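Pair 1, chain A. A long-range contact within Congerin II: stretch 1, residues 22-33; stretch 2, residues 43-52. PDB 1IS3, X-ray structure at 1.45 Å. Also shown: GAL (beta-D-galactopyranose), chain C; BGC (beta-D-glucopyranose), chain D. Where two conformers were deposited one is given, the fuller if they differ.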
# COMPACT_ATOMS: atom_id res chain seq x y z
N VAL A 22 -12.91 -3.52 7.36
CA VAL A 22 -13.93 -4.07 8.24
C VAL A 22 -13.72 -3.47 9.62
O VAL A 22 -12.59 -3.44 10.13
CB VAL A 22 -13.82 -5.63 8.40
CG1 VAL A 22 -15.04 -6.15 9.19
CG2 VAL A 22 -13.76 -6.31 7.05
N VAL A 23 -14.81 -2.98 10.22
CA VAL A 23 -14.75 -2.45 11.58
C VAL A 23 -14.80 -3.59 12.60
O VAL A 23 -15.60 -4.51 12.44
CB VAL A 23 -15.92 -1.48 11.81
CG1 VAL A 23 -15.81 -0.87 13.19
CG2 VAL A 23 -15.94 -0.40 10.74
N ASN A 24 -13.98 -3.59 13.63
CA ASN A 24 -14.04 -4.64 14.64
C ASN A 24 -15.36 -4.62 15.36
O ASN A 24 -15.97 -3.56 15.50
CB ASN A 24 -13.00 -4.48 15.72
CG ASN A 24 -11.56 -4.57 15.25
OD1 ASN A 24 -10.66 -4.33 16.06
ND2 ASN A 24 -11.22 -4.87 14.02
N SER A 25 -15.80 -5.79 15.87
CA SER A 25 -17.01 -5.89 16.67
C SER A 25 -16.36 -5.23 17.93
O SER A 25 -15.16 -5.37 18.23
CB SER A 25 -17.27 -7.32 17.10
OG SER A 25 -17.50 -8.03 15.90
N ASN A 26 -17.12 -4.52 18.71
CA ASN A 26 -16.66 -3.82 19.90
C ASN A 26 -15.67 -2.69 19.74
O ASN A 26 -15.02 -2.26 20.69
CB ASN A 26 -16.18 -4.80 20.99
CG ASN A 26 -17.16 -5.95 21.27
OD1 ASN A 26 -18.38 -5.78 21.28
ND2 ASN A 26 -16.63 -7.16 21.42
N ALA A 27 -15.57 -2.15 18.51
CA ALA A 27 -14.66 -1.07 18.21
C ALA A 27 -15.00 0.15 19.05
O ALA A 27 -16.16 0.48 19.25
CB ALA A 27 -14.74 -0.62 16.74
N THR A 28 -13.99 0.85 19.53
CA THR A 28 -14.11 2.13 20.23
C THR A 28 -14.02 3.22 19.12
O THR A 28 -14.89 4.10 18.98
CB THR A 28 -12.94 1.84 21.26
OG1 THR A 28 -13.41 2.06 22.58
CG2 THR A 28 -11.70 2.46 20.81
N ARG A 29 -12.98 3.19 18.27
CA ARG A 29 -12.71 4.15 17.20
C ARG A 29 -11.62 3.60 16.28
O ARG A 29 -10.81 2.74 16.69
CB ARG A 29 -12.24 5.49 17.79
CG ARG A 29 -10.99 5.30 18.63
CD ARG A 29 -10.61 6.42 19.58
NE ARG A 29 -10.03 7.53 18.90
CZ ARG A 29 -8.88 8.14 19.26
NH1 ARG A 29 -8.50 9.18 18.54
NH2 ARG A 29 -8.09 7.78 20.25
N PHE A 30 -11.55 4.05 15.06
CA PHE A 30 -10.40 3.74 14.20
C PHE A 30 -10.20 4.98 13.32
O PHE A 30 -11.14 5.76 13.11
CB PHE A 30 -10.62 2.52 13.30
CG PHE A 30 -11.61 2.65 12.15
CD1 PHE A 30 -12.98 2.43 12.38
CD2 PHE A 30 -11.16 3.01 10.87
CE1 PHE A 30 -13.90 2.59 11.33
CE2 PHE A 30 -12.09 3.16 9.83
CZ PHE A 30 -13.46 2.96 10.07
N SER A 31 -9.00 5.20 12.79
CA SER A 31 -8.80 6.36 11.92
C SER A 31 -8.11 6.01 10.61
O SER A 31 -7.38 5.02 10.58
CB SER A 31 -7.98 7.43 12.64
OG SER A 31 -6.69 7.04 13.09
N ILE A 32 -8.32 6.84 9.60
CA ILE A 32 -7.57 6.76 8.36
C ILE A 32 -6.71 8.06 8.38
O ILE A 32 -7.21 9.17 8.67
CB ILE A 32 -8.54 6.76 7.14
CG1 ILE A 32 -9.41 5.47 7.18
CG2 ILE A 32 -7.73 6.89 5.83
CD1 ILE A 32 -10.71 5.58 6.29
N ASN A 33 -5.43 7.94 8.05
CA ASN A 33 -4.48 9.04 8.20
C ASN A 33 -3.65 9.22 6.93
O ASN A 33 -3.18 8.20 6.40
CB ASN A 33 -3.52 8.75 9.37
CG ASN A 33 -4.27 8.55 10.66
OD1 ASN A 33 -4.67 9.53 11.27
ND2 ASN A 33 -4.58 7.34 11.10
N MET A 43 -4.30 14.86 7.12
CA MET A 43 -5.73 14.60 7.24
C MET A 43 -5.87 13.34 8.10
O MET A 43 -5.45 12.25 7.68
CB MET A 43 -6.31 14.38 5.84
CG MET A 43 -7.84 14.45 5.73
SD MET A 43 -8.69 13.12 6.56
CE MET A 43 -8.24 11.72 5.56
N HIS A 44 -6.34 13.53 9.34
CA HIS A 44 -6.69 12.46 10.26
C HIS A 44 -8.23 12.34 10.24
O HIS A 44 -8.87 13.35 10.52
CB HIS A 44 -6.19 12.82 11.66
CG HIS A 44 -6.71 11.94 12.82
ND1 HIS A 44 -6.34 10.71 13.16
CD2 HIS A 44 -7.60 12.34 13.81
CE1 HIS A 44 -6.93 10.34 14.28
NE2 HIS A 44 -7.69 11.33 14.66
N MET A 45 -8.86 11.20 9.94
CA MET A 45 -10.30 11.07 9.93
C MET A 45 -10.60 9.97 10.96
O MET A 45 -10.34 8.76 10.73
CB MET A 45 -10.69 10.67 8.55
CG MET A 45 -12.16 10.44 8.46
SD MET A 45 -12.53 9.83 6.79
CE MET A 45 -14.18 10.41 6.82
N ASP A 46 -11.09 10.34 12.13
CA ASP A 46 -11.33 9.40 13.19
C ASP A 46 -12.81 9.04 13.22
O ASP A 46 -13.69 9.90 13.09
CB ASP A 46 -10.87 10.05 14.48
CG ASP A 46 -10.66 9.07 15.61
OD1 ASP A 46 -10.35 7.91 15.38
OD2 ASP A 46 -10.79 9.46 16.77
N HIS A 47 -13.10 7.75 13.36
CA HIS A 47 -14.45 7.22 13.31
C HIS A 47 -14.74 6.78 14.73
O HIS A 47 -14.18 5.77 15.18
CB HIS A 47 -14.55 6.00 12.37
CG HIS A 47 -14.04 6.26 10.96
ND1 HIS A 47 -12.76 6.49 10.62
CD2 HIS A 47 -14.78 6.21 9.82
CE1 HIS A 47 -12.69 6.58 9.31
NE2 HIS A 47 -13.91 6.40 8.85
N ARG A 48 -15.57 7.53 15.47
CA ARG A 48 -15.74 7.26 16.89
C ARG A 48 -17.08 6.61 17.19
O ARG A 48 -18.14 7.25 17.04
CB ARG A 48 -15.63 8.56 17.68
CG ARG A 48 -14.20 9.13 17.62
CD ARG A 48 -14.08 10.53 18.24
NE ARG A 48 -12.72 11.05 18.09
CZ ARG A 48 -12.21 12.12 18.72
NH1 ARG A 48 -10.94 12.52 18.51
NH2 ARG A 48 -12.99 12.82 19.53
N PHE A 49 -17.02 5.34 17.59
CA PHE A 49 -18.21 4.62 18.01
C PHE A 49 -18.49 4.99 19.44
O PHE A 49 -19.64 5.33 19.76
CB PHE A 49 -18.01 3.11 17.92
CG PHE A 49 -17.90 2.75 16.45
CD1 PHE A 49 -16.64 2.77 15.83
CD2 PHE A 49 -19.08 2.46 15.72
CE1 PHE A 49 -16.55 2.51 14.46
CE2 PHE A 49 -18.97 2.20 14.34
CZ PHE A 49 -17.72 2.22 13.72
N SER A 50 -17.47 4.91 20.31
CA SER A 50 -17.60 5.40 21.68
C SER A 50 -16.22 5.82 22.16
O SER A 50 -15.32 4.99 22.35
CB SER A 50 -18.20 4.29 22.59
OG SER A 50 -18.57 4.76 23.90
N TYR A 51 -16.06 7.13 22.30
CA TYR A 51 -14.78 7.68 22.73
C TYR A 51 -15.09 8.90 23.54
O TYR A 51 -15.49 9.93 22.99
CB TYR A 51 -13.92 8.05 21.49
CG TYR A 51 -12.59 8.71 21.84
CD1 TYR A 51 -11.61 7.99 22.54
CD2 TYR A 51 -12.35 10.02 21.47
CE1 TYR A 51 -10.38 8.59 22.86
CE2 TYR A 51 -11.13 10.64 21.78
CZ TYR A 51 -10.16 9.91 22.48
OH TYR A 51 -8.95 10.53 22.75
N GLY A 52 -14.89 8.82 24.85
CA GLY A 52 -15.22 9.94 25.73
C GLY A 52 -16.70 10.22 25.60
O GLY A 52 -17.50 9.28 25.66
C1 GAL C . -8.13 13.71 20.29
C2 GAL C . -7.62 12.27 20.20
C3 GAL C . -6.59 12.14 19.08
C4 GAL C . -7.18 12.68 17.77
C5 GAL C . -7.66 14.10 17.98
C6 GAL C . -8.29 14.70 16.75
O2 GAL C . -7.02 11.91 21.42
O3 GAL C . -6.23 10.78 18.93
O4 GAL C . -8.26 11.86 17.32
O5 GAL C . -8.65 14.14 19.03
O6 GAL C . -8.65 16.05 16.98
C2 BGC D . -11.57 16.46 22.17
C3 BGC D . -11.11 15.13 21.59
C4 BGC D . -9.59 15.04 21.67
C5 BGC D . -9.14 15.25 23.13
C6 BGC D . -7.63 15.29 23.27
C1 BGC D . -11.07 16.58 23.60
O1 BGC D . -11.44 17.81 24.13
O2 BGC D . -12.99 16.54 22.14
O3 BGC D . -11.53 15.01 20.24
O4 BGC D . -9.16 13.74 21.22
O5 BGC D . -9.64 16.51 23.62
O6 BGC D . -7.07 16.29 22.44

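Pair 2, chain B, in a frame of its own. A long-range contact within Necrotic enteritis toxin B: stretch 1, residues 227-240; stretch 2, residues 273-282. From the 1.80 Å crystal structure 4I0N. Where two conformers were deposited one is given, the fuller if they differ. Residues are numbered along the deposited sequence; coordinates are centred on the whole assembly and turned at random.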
# COMPACT_ATOMS: atom_id res chain seq x y z
N ALA B 227 7.95 -13.38 0.03
CA ALA B 227 8.51 -14.61 -0.48
C ALA B 227 7.42 -15.66 -0.37
O ALA B 227 6.82 -15.82 0.71
CB ALA B 227 9.74 -15.04 0.36
N LEU B 228 7.16 -16.36 -1.47
CA LEU B 228 6.25 -17.51 -1.49
C LEU B 228 7.05 -18.77 -1.56
O LEU B 228 8.03 -18.86 -2.33
CB LEU B 228 5.37 -17.51 -2.74
CG LEU B 228 4.18 -16.59 -2.88
CD1 LEU B 228 3.54 -16.82 -4.26
CD2 LEU B 228 3.17 -16.89 -1.78
N THR B 229 6.63 -19.75 -0.76
CA THR B 229 7.23 -21.06 -0.80
C THR B 229 6.19 -22.09 -1.29
O THR B 229 5.03 -22.04 -0.87
CB THR B 229 7.84 -21.42 0.56
OG1 THR B 229 6.90 -21.13 1.61
CG2 THR B 229 9.08 -20.56 0.80
N ALA B 230 6.62 -22.99 -2.17
CA ALA B 230 5.77 -24.00 -2.77
C ALA B 230 6.46 -25.37 -2.70
O ALA B 230 7.69 -25.44 -2.73
CB ALA B 230 5.53 -23.64 -4.23
N PRO B 231 5.66 -26.46 -2.65
CA PRO B 231 6.24 -27.78 -2.87
C PRO B 231 6.89 -27.82 -4.26
O PRO B 231 6.48 -27.06 -5.14
CB PRO B 231 5.02 -28.71 -2.82
CG PRO B 231 3.98 -27.92 -2.05
CD PRO B 231 4.20 -26.51 -2.46
N LYS B 232 7.91 -28.66 -4.44
CA LYS B 232 8.61 -28.76 -5.73
C LYS B 232 7.68 -29.03 -6.92
O LYS B 232 7.92 -28.52 -8.03
CB LYS B 232 9.68 -29.86 -5.70
CG LYS B 232 10.89 -29.60 -4.82
CD LYS B 232 11.72 -28.44 -5.33
CE LYS B 232 13.13 -28.49 -4.77
NZ LYS B 232 13.84 -27.22 -5.08
N ASN B 233 6.64 -29.83 -6.72
CA ASN B 233 5.75 -30.16 -7.84
C ASN B 233 4.66 -29.14 -8.18
O ASN B 233 3.84 -29.38 -9.08
CB ASN B 233 5.13 -31.56 -7.67
CG ASN B 233 4.06 -31.62 -6.59
OD1 ASN B 233 3.87 -30.69 -5.81
ND2 ASN B 233 3.35 -32.76 -6.55
N ALA B 234 4.63 -28.00 -7.49
CA ALA B 234 3.59 -26.98 -7.71
C ALA B 234 3.66 -26.45 -9.14
O ALA B 234 4.74 -26.24 -9.68
CB ALA B 234 3.73 -25.82 -6.74
N LYS B 235 2.49 -26.27 -9.74
CA LYS B 235 2.43 -25.75 -11.09
C LYS B 235 1.81 -24.36 -11.17
O LYS B 235 2.19 -23.57 -12.03
CB LYS B 235 1.73 -26.75 -12.01
CG LYS B 235 2.53 -28.03 -12.20
CD LYS B 235 1.86 -28.99 -13.14
CE LYS B 235 2.69 -30.27 -13.23
NZ LYS B 235 2.02 -31.20 -14.14
N GLU B 236 0.85 -24.07 -10.28
CA GLU B 236 0.19 -22.77 -10.28
C GLU B 236 -0.38 -22.42 -8.91
O GLU B 236 -0.74 -23.32 -8.10
CB GLU B 236 -0.92 -22.71 -11.35
CG GLU B 236 -2.06 -23.74 -11.12
CD GLU B 236 -1.68 -25.15 -11.58
OE1 GLU B 236 -1.30 -25.31 -12.77
OE2 GLU B 236 -1.75 -26.10 -10.74
N SER B 237 -0.46 -21.12 -8.66
CA SER B 237 -1.18 -20.58 -7.53
C SER B 237 -1.66 -19.20 -7.95
O SER B 237 -1.44 -18.76 -9.09
CB SER B 237 -0.29 -20.55 -6.27
OG SER B 237 0.81 -19.66 -6.42
N VAL B 238 -2.35 -18.52 -7.04
CA VAL B 238 -2.85 -17.20 -7.36
C VAL B 238 -2.45 -16.21 -6.28
O VAL B 238 -2.40 -16.57 -5.11
CB VAL B 238 -4.40 -17.24 -7.53
CG1 VAL B 238 -4.98 -15.87 -7.70
CG2 VAL B 238 -4.77 -18.13 -8.74
N ILE B 239 -2.16 -14.98 -6.69
CA ILE B 239 -2.00 -13.86 -5.75
C ILE B 239 -3.10 -12.85 -6.06
O ILE B 239 -3.33 -12.49 -7.23
CB ILE B 239 -0.59 -13.19 -5.89
CG1 ILE B 239 0.50 -14.10 -5.29
CG2 ILE B 239 -0.57 -11.72 -5.29
CD1 ILE B 239 0.48 -14.23 -3.76
N ILE B 240 -3.80 -12.40 -5.01
CA ILE B 240 -4.82 -11.38 -5.12
C ILE B 240 -4.32 -10.13 -4.43
O ILE B 240 -3.96 -10.16 -3.25
CB ILE B 240 -6.17 -11.83 -4.50
CG1 ILE B 240 -6.60 -13.20 -5.08
CG2 ILE B 240 -7.25 -10.76 -4.71
CD1 ILE B 240 -7.51 -14.00 -4.19
N GLU B 273 -9.53 -4.65 -6.87
CA GLU B 273 -8.63 -5.77 -6.69
C GLU B 273 -8.11 -6.30 -8.04
O GLU B 273 -8.73 -6.08 -9.09
CB GLU B 273 -9.27 -6.88 -5.87
CG GLU B 273 -10.48 -7.49 -6.52
CD GLU B 273 -10.94 -8.76 -5.80
OE1 GLU B 273 -11.09 -8.72 -4.57
OE2 GLU B 273 -11.13 -9.78 -6.48
N PHE B 274 -6.95 -6.95 -7.98
CA PHE B 274 -6.28 -7.45 -9.19
C PHE B 274 -5.78 -8.85 -8.84
O PHE B 274 -5.06 -9.00 -7.86
CB PHE B 274 -5.12 -6.51 -9.60
CG PHE B 274 -5.54 -5.08 -9.84
CD1 PHE B 274 -6.01 -4.69 -11.09
CD2 PHE B 274 -5.48 -4.13 -8.81
CE1 PHE B 274 -6.41 -3.37 -11.31
CE2 PHE B 274 -5.88 -2.81 -9.03
CZ PHE B 274 -6.35 -2.43 -10.28
N MET B 275 -6.17 -9.84 -9.63
CA MET B 275 -5.72 -11.21 -9.43
C MET B 275 -4.62 -11.59 -10.45
O MET B 275 -4.74 -11.30 -11.65
CB MET B 275 -6.92 -12.18 -9.52
CG MET B 275 -6.60 -13.57 -9.13
N PHE B 276 -3.57 -12.25 -9.97
CA PHE B 276 -2.46 -12.68 -10.82
C PHE B 276 -2.25 -14.17 -10.64
O PHE B 276 -2.19 -14.67 -9.52
CB PHE B 276 -1.17 -11.96 -10.43
CG PHE B 276 -1.21 -10.45 -10.65
CD1 PHE B 276 -0.72 -9.89 -11.83
CD2 PHE B 276 -1.72 -9.61 -9.65
CE1 PHE B 276 -0.76 -8.49 -12.05
CE2 PHE B 276 -1.76 -8.22 -9.85
CZ PHE B 276 -1.27 -7.66 -11.04
N LYS B 277 -2.19 -14.89 -11.75
CA LYS B 277 -1.76 -16.29 -11.68
C LYS B 277 -0.24 -16.35 -11.51
O LYS B 277 0.51 -15.74 -12.27
CB LYS B 277 -2.17 -17.01 -12.98
CG LYS B 277 -1.82 -18.50 -13.02
CD LYS B 277 -2.35 -19.15 -14.29
CE LYS B 277 -1.88 -20.63 -14.38
NZ LYS B 277 -2.58 -21.40 -15.46
N ILE B 278 0.20 -17.12 -10.51
CA ILE B 278 1.61 -17.43 -10.35
C ILE B 278 1.83 -18.76 -11.07
O ILE B 278 1.45 -19.82 -10.58
CB ILE B 278 2.01 -17.55 -8.87
CG1 ILE B 278 1.53 -16.31 -8.08
CG2 ILE B 278 3.52 -17.76 -8.73
CD1 ILE B 278 2.09 -14.97 -8.62
N ASN B 279 2.42 -18.68 -12.26
CA ASN B 279 2.61 -19.85 -13.10
C ASN B 279 3.98 -20.42 -12.74
O ASN B 279 4.98 -20.03 -13.33
CB ASN B 279 2.55 -19.44 -14.57
CG ASN B 279 2.50 -20.64 -15.52
OD1 ASN B 279 2.99 -21.73 -15.20
ND2 ASN B 279 1.91 -20.44 -16.67
N TRP B 280 4.02 -21.30 -11.74
CA TRP B 280 5.31 -21.84 -11.29
C TRP B 280 5.95 -22.68 -12.40
O TRP B 280 7.18 -22.64 -12.59
CB TRP B 280 5.13 -22.70 -10.03
CG TRP B 280 4.65 -21.93 -8.83
CD1 TRP B 280 3.36 -21.63 -8.49
CD2 TRP B 280 5.47 -21.38 -7.81
NE1 TRP B 280 3.33 -20.93 -7.31
CE2 TRP B 280 4.62 -20.76 -6.87
CE3 TRP B 280 6.86 -21.36 -7.59
CZ2 TRP B 280 5.10 -20.10 -5.73
CZ3 TRP B 280 7.35 -20.71 -6.45
CH2 TRP B 280 6.46 -20.10 -5.53
N GLN B 281 5.11 -23.39 -13.15
CA GLN B 281 5.59 -24.30 -14.18
C GLN B 281 6.39 -23.57 -15.25
O GLN B 281 7.45 -24.03 -15.66
CB GLN B 281 4.40 -25.02 -14.81
CG GLN B 281 4.78 -26.10 -15.81
CD GLN B 281 3.60 -26.99 -16.15
OE1 GLN B 281 2.45 -26.56 -16.16
NE2 GLN B 281 3.89 -28.26 -16.43
N ASP B 282 5.88 -22.43 -15.71
CA ASP B 282 6.52 -21.66 -16.78
C ASP B 282 7.31 -20.44 -16.28
O ASP B 282 7.87 -19.69 -17.09
CB ASP B 282 5.46 -21.22 -17.80
CG ASP B 282 4.77 -22.39 -18.49
OD1 ASP B 282 5.40 -23.44 -18.70
OD2 ASP B 282 3.57 -22.23 -18.84
O HOH W 1 -1.52 -23.85 -14.92

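Pair 1 and pair 2 build the same frame: a strand, a beta turn, and a second strand that runs antiparallel to a strand from later in the chain, at least 10 residues away in pair 1 and at least 33 in pair 2. Fourteen central residues superpose at 1.0 Å RMSD, and the buried area is nearly equal, 814 Å² in pair 1 and 837 Å² in pair 2. The register is shared too. Phe A30 with His A47 matches Ser B237 with Ile B278, both hydrogen-bonded pairs. In pair 1, His A47 N reaches Phe A30 O at 2.8 Å and Phe A30 N reaches His A47 O at 3.1 Å; in pair 2, Ile B278 N reaches Ser B237 O at 2.7 Å and Ser B237 N reaches Ile B278 O at 3.0 Å.

The first rule concerns the end of the ladder, where the partner strand gives way to loop. One carbonyl, on Thr A28 or its match Lys B235, receives the backbone there. Thr A28 O accepts from Phe A49 N at 2.8 Å and from Ser A50 N at 3.0 Å, while Lys B235 O accepts from Gln B281 N at 3.1 Å. The residue leaving the strand is aromatic in both, Phe A49 or Trp B280, and its CA-to-CB bond points toward the other stretch. The small Ala A27 and Ala B234, whose CA atoms fall 0.5 Å apart, lie beside it.

How the aromatic is filled in differs. Phe A49 packs its CZ 3.7 Å from Val A23 CG1 and its CE1 4.1 Å from Phe A30 CE1. At the matching positions pair 2 has the larger indole and smaller partners. Ala B230 CB sits over one face of Trp B280, 3.8 Å from the centroid of its six-membered ring, and Trp B280 NE1 donates to Ser B237 OG at 3.0 Å. A ring-to-ring contact in one pair is thus a hydrogen bond at the ring edge in the other. Phe A30 also spends its bulk on His A47, in an offset stack with centroids 3.9 Å apart and planes at 11°. The next isoleucine contact is kept: Ile A32 CD1 lies 3.7 Å from His A47 CE1, and at the matching positions Ile B239 CG1 lies 3.7 Å from Ile B278 CG1. What pair 2 lacks is the stack, since Ser B237 has no ring to lay on Ile B278.

The opposite face of the sheet shows charge handled two ways. In pair 1, Arg A29 NH1 forms a salt bridge with Asp A46 OD2 at 2.9 Å, and Arg A48 NE binds the same oxygen at 2.8 Å, so one carboxylate offsets two arginines whose NH1 atoms lie 4.1 Å apart. The Arg A29 guanidinium also lies flat on Tyr A51, and its NH1 donates to GAL O3 at 2.8 Å. In pair 2 the charges trade places: Glu B236 matches Arg A29 and Lys B277 matches Asp A46. Here a water joins them, donating to Glu B236 OE1 at 2.6 Å and accepting from Lys B277 NZ at 2.7 Å. Farther along that face, Val B238 CG1 packs 3.2 Å from Met B275 CG.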